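Local coordinates for prolyl-tRNA synthetase (Giardia lamblia ATCC 50803, PDB 3IAL), which probably catalyses the ATP-dependent attachment of L-proline to tRNA(Pro), passing through the prolyl-adenylate that is bound in this crystal structure, at residues R211-R216 with T467-E472; R487-D492 with A508-Y513. All blocks are in the same frame, centred on the assembly; numbering follows the deposited sequence.

Interaction 1 (R211-R216 with T467-E472); sequences RVCWDR and TEADGE
Two loops pass each other here without a direct hydrogen bond, their backbones coming nearest at Trp214 and Ala469, whose CA atoms are 6.1 Å apart. Trp214 carries most of the contact. Its CG sits in the crowded position between the backbone N and the carbonyl carbon (chi1 60°), which sends the indole across the turn 468-471 and the first residue of helix 472-482. Glu472 lies over one face: its CB sits 3.6 Å above the plane of the Trp214 ring, over its centre. With CG anti to its backbone N and the chain extended beyond, Glu472 CG forms a CH-pi contact 3.7 Å from the centroid of the five-membered ring, and the carboxylate runs nearly parallel to the indole, the planes 6° apart. The opposite face rests on Val212 CB, toward the rim, so the indole is held between Val212 and the methylenes of Glu472. At the far end, Trp214 CH2 is 3.5 Å from Gly471 C; glycine suits this place because a CB there would crowd Trp214 CZ3. Trp214 NE1 finds its acceptor in Asp475. Beside the ring, the small thiol of Cys213 fits against the backbone, SG 3.7 Å from Ala469 N, while water 1 links Cys213 N, weakly, to Thr467 O. This surface packing joins the 207-211 to 222-229 strand connection of the class II catalytic core to a helix start in the C-terminal domain.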
loop_
_atom_site.group_PDB
_atom_site.type_symbol
_atom_site.label_atom_id
_atom_site.label_comp_id
_atom_site.label_asym_id
_atom_site.label_seq_id
_atom_site.Cartn_x
_atom_site.Cartn_y
_atom_site.Cartn_z
ATOM N N ARG B 211 22.571 13.053 15.015
ATOM C CA ARG B 211 22.291 12.530 16.354
ATOM C C ARG B 211 23.602 12.312 17.107
ATOM O O ARG B 211 24.590 11.865 16.526
ATOM C CB ARG B 211 21.476 11.231 16.262
ATOM C CG ARG B 211 21.168 10.538 17.590
ATOM C CD ARG B 211 20.154 11.305 18.416
ATOM N NE ARG B 211 18.786 11.235 17.898
ATOM C CZ ARG B 211 17.914 12.254 17.887
ATOM N NH1 ARG B 211 18.263 13.469 18.308
ATOM N NH2 ARG B 211 16.679 12.073 17.422
ATOM N N VAL B 212 23.619 12.662 18.392
ATOM C CA VAL B 212 24.803 12.433 19.232
ATOM C C VAL B 212 25.312 10.993 19.094
ATOM O O VAL B 212 24.525 10.045 19.017
ATOM C CB VAL B 212 24.528 12.739 20.715
ATOM C CG1 VAL B 212 24.326 14.243 20.917
ATOM C CG2 VAL B 212 23.336 11.926 21.232
ATOM N N CYS B 213 26.631 10.841 19.056
ATOM C CA CYS B 213 27.243 9.572 18.673
ATOM C C CYS B 213 26.993 8.435 19.674
ATOM O O CYS B 213 26.971 7.269 19.285
ATOM C CB CYS B 213 28.738 9.752 18.396
ATOM S SG CYS B 213 29.701 10.288 19.798
ATOM N N TRP B 214 26.756 8.768 20.939
ATOM C CA TRP B 214 26.411 7.750 21.955
ATOM C C TRP B 214 24.942 7.286 21.899
ATOM O O TRP B 214 24.551 6.422 22.683
ATOM C CB TRP B 214 26.747 8.250 23.370
ATOM C CG TRP B 214 26.015 9.504 23.764
ATOM C CD1 TRP B 214 24.767 9.588 24.309
ATOM C CD2 TRP B 214 26.484 10.851 23.622
ATOM N NE1 TRP B 214 24.433 10.905 24.524
ATOM C CE2 TRP B 214 25.468 11.700 24.107
ATOM C CE3 TRP B 214 27.665 11.421 23.137
ATOM C CZ2 TRP B 214 25.598 13.097 24.118
ATOM C CZ3 TRP B 214 27.794 12.809 23.145
ATOM C CH2 TRP B 214 26.765 13.630 23.632
ATOM N N ASP B 215 24.141 7.852 20.993
ATOM C CA ASP B 215 22.745 7.429 20.792
ATOM C C ASP B 215 22.411 7.198 19.303
ATOM O O ASP B 215 21.278 7.425 18.860
ATOM C CB ASP B 215 21.792 8.473 21.407
ATOM C CG ASP B 215 20.395 7.924 21.678
ATOM O OD1 ASP B 215 20.250 6.713 21.946
ATOM O OD2 ASP B 215 19.432 8.721 21.627
ATOM N N ARG B 216 23.407 6.749 18.543
ATOM C CA ARG B 216 23.238 6.325 17.155
ATOM C C ARG B 216 22.279 5.140 17.036
ATOM O O ARG B 216 22.126 4.354 17.975
ATOM C CB ARG B 216 24.575 5.838 16.591
ATOM C CG ARG B 216 25.554 6.904 16.211
ATOM C CD ARG B 216 26.882 6.263 15.856
ATOM N NE ARG B 216 27.584 5.784 17.046
ATOM C CZ ARG B 216 28.550 4.867 17.055
ATOM N NH1 ARG B 216 28.954 4.280 15.935
ATOM N NH2 ARG B 216 29.110 4.525 18.206
ATOM N N THR B 467 31.873 17.015 19.770
ATOM C CA THR B 467 30.858 16.163 19.169
ATOM C C THR B 467 31.195 14.706 19.442
ATOM O O THR B 467 30.536 13.811 18.918
ATOM C CB THR B 467 30.774 16.375 17.648
ATOM O OG1 THR B 467 31.994 15.932 17.029
ATOM C CG2 THR B 467 30.523 17.836 17.333
ATOM N N GLU B 468 32.219 14.483 20.269
ATOM C CA GLU B 468 32.731 13.156 20.558
ATOM C C GLU B 468 32.053 12.580 21.814
ATOM O O GLU B 468 31.228 13.247 22.459
ATOM C CB GLU B 468 34.267 13.215 20.705
ATOM C CG GLU B 468 34.983 13.679 19.408
ATOM C CD GLU B 468 36.500 13.879 19.550
ATOM O OE1 GLU B 468 37.028 13.966 20.679
ATOM O OE2 GLU B 468 37.171 13.968 18.502
ATOM N N ALA B 469 32.415 11.346 22.146
ATOM C CA ALA B 469 31.720 10.548 23.157
ATOM C C ALA B 469 31.724 11.152 24.562
ATOM O O ALA B 469 30.764 10.957 25.306
ATOM C CB ALA B 469 32.294 9.117 23.189
ATOM N N ASP B 470 32.770 11.900 24.916
ATOM C CA ASP B 470 32.842 12.518 26.251
ATOM C C ASP B 470 31.768 13.589 26.503
ATOM O O ASP B 470 31.538 13.983 27.643
ATOM C CB ASP B 470 34.257 13.045 26.579
ATOM C CG ASP B 470 34.849 13.912 25.479
ATOM O OD1 ASP B 470 34.091 14.593 24.757
ATOM O OD2 ASP B 470 36.091 13.914 25.340
ATOM N N GLY B 471 31.077 14.027 25.454
ATOM C CA GLY B 471 29.939 14.934 25.609
ATOM C C GLY B 471 28.763 14.343 26.371
ATOM O O GLY B 471 27.918 15.079 26.879
ATOM N N GLU B 472 28.696 13.013 26.446
ATOM C CA GLU B 472 27.623 12.336 27.174
ATOM C C GLU B 472 27.567 12.727 28.653
ATOM O O GLU B 472 26.505 12.689 29.260
ATOM C CB GLU B 472 27.739 10.812 27.052
ATOM C CG GLU B 472 26.502 10.116 27.568
ATOM C CD GLU B 472 26.479 8.628 27.351
ATOM O OE1 GLU B 472 27.459 8.058 26.831
ATOM O OE2 GLU B 472 25.441 8.034 27.707
HETATM O O HOH W 1 28.135 13.359 17.921
#

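Interaction 2 (R487-D492 with A508-Y513); sequences RGHNPD and AVCYMY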
loop_
_atom_site.group_PDB
_atom_site.type_symbol
_atom_site.label_atom_id
_atom_site.label_comp_id
_atom_site.label_asym_id
_atom_site.label_seq_id
_atom_site.Cartn_x
_atom_site.Cartn_y
_atom_site.Cartn_z
ATOM N N ARG B 487 20.392 16.267 21.794
ATOM C CA ARG B 487 19.882 15.577 20.620
ATOM C C ARG B 487 20.921 15.466 19.533
ATOM O O ARG B 487 21.026 14.431 18.874
ATOM C CB ARG B 487 18.664 16.321 20.076
ATOM C CG ARG B 487 17.528 16.404 21.070
ATOM C CD ARG B 487 16.976 15.031 21.431
ATOM N NE ARG B 487 16.039 14.541 20.434
ATOM C CZ ARG B 487 15.297 13.442 20.565
ATOM N NH1 ARG B 487 15.401 12.688 21.647
ATOM N NH2 ARG B 487 14.445 13.094 19.605
ATOM N N GLY B 488 21.670 16.543 19.326
ATOM C CA GLY B 488 22.768 16.541 18.365
ATOM C C GLY B 488 23.105 17.931 17.852
ATOM O O GLY B 488 22.654 18.947 18.399
ATOM N N HIS B 489 23.902 17.961 16.792
ATOM C CA HIS B 489 24.284 19.202 16.145
ATOM C C HIS B 489 24.060 19.089 14.642
ATOM O O HIS B 489 23.941 17.994 14.106
ATOM C CB HIS B 489 25.751 19.522 16.447
ATOM C CG HIS B 489 26.727 18.708 15.661
ATOM N ND1 HIS B 489 26.988 17.386 15.938
ATOM C CD2 HIS B 489 27.504 19.032 14.599
ATOM C CE1 HIS B 489 27.885 16.928 15.080
ATOM N NE2 HIS B 489 28.213 17.908 14.256
ATOM N N ASN B 490 23.999 20.234 13.977
ATOM C CA ASN B 490 23.921 20.290 12.523
ATOM C C ASN B 490 25.310 20.587 11.982
ATOM O O ASN B 490 25.824 21.681 12.203
ATOM C CB ASN B 490 22.947 21.386 12.102
ATOM C CG ASN B 490 22.576 21.313 10.632
ATOM O OD1 ASN B 490 23.374 20.898 9.788
ATOM N ND2 ASN B 490 21.358 21.732 10.318
ATOM N N PRO B 491 25.940 19.613 11.290
ATOM C CA PRO B 491 27.299 19.844 10.810
ATOM C C PRO B 491 27.407 20.991 9.801
ATOM O O PRO B 491 28.476 21.596 9.675
ATOM C CB PRO B 491 27.674 18.507 10.154
ATOM C CG PRO B 491 26.759 17.520 10.731
ATOM C CD PRO B 491 25.482 18.256 10.951
ATOM N N ASP B 492 26.308 21.285 9.109
ATOM C CA ASP B 492 26.249 22.393 8.150
ATOM C C ASP B 492 26.209 23.785 8.804
ATOM O O ASP B 492 26.375 24.789 8.111
ATOM C CB ASP B 492 25.044 22.217 7.217
ATOM C CG ASP B 492 25.144 20.954 6.367
ATOM O OD1 ASP B 492 26.244 20.674 5.834
ATOM O OD2 ASP B 492 24.122 20.245 6.235
ATOM N N ALA B 508 34.435 26.321 21.571
ATOM C CA ALA B 508 33.282 25.665 20.961
ATOM C C ALA B 508 33.644 25.123 19.583
ATOM O O ALA B 508 34.308 25.806 18.800
ATOM C CB ALA B 508 32.108 26.629 20.857
ATOM N N VAL B 509 33.211 23.896 19.297
ATOM C CA VAL B 509 33.385 23.292 17.967
ATOM C C VAL B 509 32.057 23.061 17.231
ATOM O O VAL B 509 32.068 22.655 16.078
ATOM C CB VAL B 509 34.145 21.943 18.043
ATOM C CG1 VAL B 509 35.499 22.131 18.694
ATOM C CG2 VAL B 509 33.327 20.893 18.799
ATOM N N CYS B 510 30.926 23.312 17.889
ATOM C CA CYS B 510 29.604 23.102 17.284
ATOM C C CYS B 510 28.518 23.766 18.124
ATOM O O CYS B 510 28.782 24.209 19.248
ATOM C CB CYS B 510 29.293 21.606 17.185
ATOM S SG CYS B 510 29.044 20.795 18.810
ATOM N N TYR B 511 27.302 23.824 17.578
ATOM C CA TYR B 511 26.114 24.179 18.358
ATOM C C TYR B 511 25.290 22.919 18.591
ATOM O O TYR B 511 24.779 22.315 17.646
ATOM C CB TYR B 511 25.263 25.230 17.646
ATOM C CG TYR B 511 26.028 26.474 17.288
ATOM C CD1 TYR B 511 26.277 27.463 18.236
ATOM C CD2 TYR B 511 26.514 26.662 16.000
ATOM C CE1 TYR B 511 26.998 28.608 17.907
ATOM C CE2 TYR B 511 27.224 27.797 15.658
ATOM C CZ TYR B 511 27.466 28.764 16.611
ATOM O OH TYR B 511 28.174 29.882 16.255
ATOM N N MET B 512 25.180 22.514 19.850
ATOM C CA MET B 512 24.335 21.390 20.201
ATOM C C MET B 512 22.912 21.882 20.395
ATOM O O MET B 512 22.683 23.073 20.654
ATOM C CB MET B 512 24.830 20.688 21.470
ATOM C CG MET B 512 26.002 19.762 21.238
ATOM S SD MET B 512 25.612 18.436 20.075
ATOM C CE MET B 512 27.058 17.398 20.252
ATOM N N TYR B 513 21.973 20.951 20.236
ATOM C CA TYR B 513 20.564 21.178 20.500
ATOM C C TYR B 513 20.083 20.205 21.559
ATOM O O TYR B 513 20.253 18.983 21.429
ATOM C CB TYR B 513 19.731 20.973 19.242
ATOM C CG TYR B 513 19.933 22.016 18.171
ATOM C CD1 TYR B 513 19.000 23.021 17.973
ATOM C CD2 TYR B 513 21.040 21.975 17.337
ATOM C CE1 TYR B 513 19.167 23.968 16.981
ATOM C CE2 TYR B 513 21.220 22.916 16.342
ATOM C CZ TYR B 513 20.275 23.906 16.160
ATOM O OH TYR B 513 20.448 24.851 15.178
HETATM O O HOH W 2 27.320 22.700 14.840
HETATM O O HOH W 3 24.562 22.681 14.991
#
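Met512 comes off strand 510-513, which runs antiparallel to strand 487-489. Met512 CB stands 4.1 Å from Gly488 O; CG lies anti to the carbonyl carbon (chi1 -79°), and a bend at chi2 (-60°) brings SD 3.4 Å from Gly488 C. SD also packs against His489 CB, and CE ends obliquely near the imidazole. Cys510 CB lies 4.1 Å from His489 CD2, likewise oblique to the ring. The unbranched, apolar thioether can bend to lie against the Gly488 carbonyl while Phe462 and Phe464 of strand 459-464 touch the same side chain. At the backbone angles of Gly488 a CB would be jammed against the preceding carbonyl O, hence glycine. Arg487 and Gly488 together face Tyr513 in a classic beta bulge: Arg487 N donates to Tyr513 O at 2.7 Å, and Tyr513 N to Gly488 O at 2.8 Å. The Tyr513 ring turns its edge to Gly488 O, and its hydroxyl bonds to Glu493. Water 3 accepts from Asn490 N (2.7 Å) and probably donates to Tyr511 O; water 2 similarly lies between Tyr511 N and Asn490 O. Direct backbone hydrogen bonds thus give way to water bridges, which give the peptide groups of Asn490 and Tyr511 polar partners where the strands part.

In the fold
Interactions 1 and 2 have centres 11 Å apart and meet along strand 485-489. Arg487 O probably accepts two hydrogen bonds from the first loop of interaction 1, from Arg211 NH1 at 3.0 Å and from Val212 N at 3.2 Å, so the C-terminal strand pair is joined directly to the catalytic-core strand 207-211. Separately, Thr467 CG2 lies 3.6 Å from both His489 CE1 and Cys510 SG, tying the second loop of interaction 1 to the same antiparallel strand pair. Asp227 is shared, with salt bridges to Arg211 and Arg487, and Arg487 is also salt-bridged to Glu485. The Arg487 side chain lies about 8 Å from the bound prolyl-adenylate, placing interaction 2 near the active site without direct contact.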